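Local coordinates for protein lipase (Photobacterium sp. M37, PDB 2ORY) that probably hydrolyses triacylglycerols to free fatty acids as a cold-adapted lipase of the alpha/beta-hydrolase fold, at residues A[245-248]-A[249-252]. Residues are numbered along the deposited sequence; the frame is centred on the assembly and turned at random.
Sequences NSLK and KLKS
The backbone leaves the short helix 244-247 through a type I beta turn from L247 to L250, with two successive i to i+3 hydrogen bonds: K249 N to S246 O at 3.0 Å and L250 N to L247 O at 3.1 Å. The second is the straighter, with an N-H...O angle of 166°; in both, the donor stands above the plane of the carbonyl it meets. This turn opens the loop towards helix 265-278 of the class 3 lipase. L247 and L250 run alongside each other in the same direction, with CD2 of L247 3.8 Å from CD1 of L250. Matching first torsions (chi1 -75° and -67°), with CG opposite the carbonyl carbon in each, send the two isobutyl groups out together. The pair is buried against helix 265-278, L247 on M274 and T278, L250 on I271. L250 also covers I237 and Y240 and approaches but does not contact a probable Ser-His-Asp triad (S174, H312, D236). The exposed K249 runs back along the helix end, its CB 3.4 Å from S246 O and its CG 3.8 Å from N245 O, and also rests on Y240. L247 O is gripped twice, since besides L250 N it takes a hydrogen bond from a water at 2.7 Å, and the same water accepts one from K251 N at 3.2 Å.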
loop_
_atom_site.group_PDB
_atom_site.type_symbol
_atom_site.label_atom_id
_atom_site.label_comp_id
_atom_site.label_asym_id
_atom_site.label_seq_id
_atom_site.Cartn_x
_atom_site.Cartn_y
_atom_site.Cartn_z
ATOM N N ASN A 245 20.333 -5.864 3.744
ATOM C CA ASN A 245 20.326 -7.209 4.326
ATOM C C ASN A 245 19.156 -8.035 3.818
ATOM O O ASN A 245 19.307 -9.214 3.496
ATOM C CB ASN A 245 20.263 -7.120 5.848
ATOM C CG ASN A 245 21.545 -6.612 6.437
ATOM O OD1 ASN A 245 22.599 -7.235 6.273
ATOM N ND2 ASN A 245 21.477 -5.474 7.121
ATOM N N SER A 246 17.985 -7.407 3.776
ATOM C CA SER A 246 16.770 -8.046 3.295
ATOM C C SER A 246 16.898 -8.463 1.835
ATOM O O SER A 246 16.473 -9.549 1.448
ATOM C CB SER A 246 15.590 -7.089 3.428
ATOM O OG SER A 246 15.156 -7.011 4.768
ATOM N N LEU A 247 17.473 -7.591 1.018
ATOM C CA LEU A 247 17.611 -7.896 -0.397
ATOM C C LEU A 247 18.421 -9.177 -0.610
ATOM O O LEU A 247 18.106 -9.995 -1.483
ATOM C CB LEU A 247 18.248 -6.702 -1.121
ATOM C CG LEU A 247 17.358 -5.463 -1.368
ATOM C CD1 LEU A 247 18.211 -4.325 -1.925
ATOM C CD2 LEU A 247 16.233 -5.799 -2.350
ATOM N N LYS A 248 19.448 -9.364 0.209
ATOM C CA LYS A 248 20.297 -10.547 0.096
ATOM C C LYS A 248 19.621 -11.859 0.491
ATOM O O LYS A 248 20.248 -12.914 0.485
ATOM C CB LYS A 248 21.574 -10.335 0.904
ATOM C CG LYS A 248 22.513 -9.323 0.255
ATOM C CD LYS A 248 23.663 -8.924 1.162
ATOM C CE LYS A 248 24.504 -7.828 0.518
ATOM N NZ LYS A 248 25.490 -7.261 1.478
ATOM N N LYS A 249 18.333 -11.792 0.815
ATOM C CA LYS A 249 17.578 -12.984 1.193
ATOM C C LYS A 249 16.617 -13.401 0.094
ATOM O O LYS A 249 15.989 -14.456 0.189
ATOM C CB LYS A 249 16.765 -12.733 2.463
ATOM C CG LYS A 249 17.582 -12.573 3.720
ATOM C CD LYS A 249 16.674 -12.351 4.918
ATOM C CE LYS A 249 17.483 -12.009 6.163
ATOM N NZ LYS A 249 16.604 -11.521 7.269
ATOM N N LEU A 250 16.492 -12.565 -0.937
ATOM C CA LEU A 250 15.575 -12.846 -2.044
ATOM C C LEU A 250 15.920 -14.066 -2.876
ATOM O O LEU A 250 15.032 -14.808 -3.270
ATOM C CB LEU A 250 15.452 -11.624 -2.963
ATOM C CG LEU A 250 14.756 -10.425 -2.304
ATOM C CD1 LEU A 250 14.840 -9.214 -3.195
ATOM C CD2 LEU A 250 13.323 -10.776 -2.026
ATOM N N LYS A 251 17.196 -14.293 -3.146
ATOM C CA LYS A 251 17.583 -15.455 -3.958
ATOM C C LYS A 251 17.128 -16.825 -3.418
ATOM O O LYS A 251 16.830 -17.739 -4.192
ATOM C CB LYS A 251 19.097 -15.501 -4.117
ATOM C CG LYS A 251 19.798 -15.847 -2.825
ATOM C CD LYS A 251 21.271 -16.068 -3.043
ATOM C CE LYS A 251 21.972 -16.383 -1.729
ATOM N NZ LYS A 251 23.439 -16.508 -1.932
ATOM N N SER A 252 17.077 -16.973 -2.096
ATOM C CA SER A 252 16.705 -18.257 -1.501
ATOM C C SER A 252 15.489 -18.234 -0.595
ATOM O O SER A 252 15.306 -19.119 0.242
ATOM C CB SER A 252 17.892 -18.811 -0.732
ATOM O OG SER A 252 18.329 -17.845 0.208
HETATM O O HOH W 1 19.440 -12.126 -2.497
#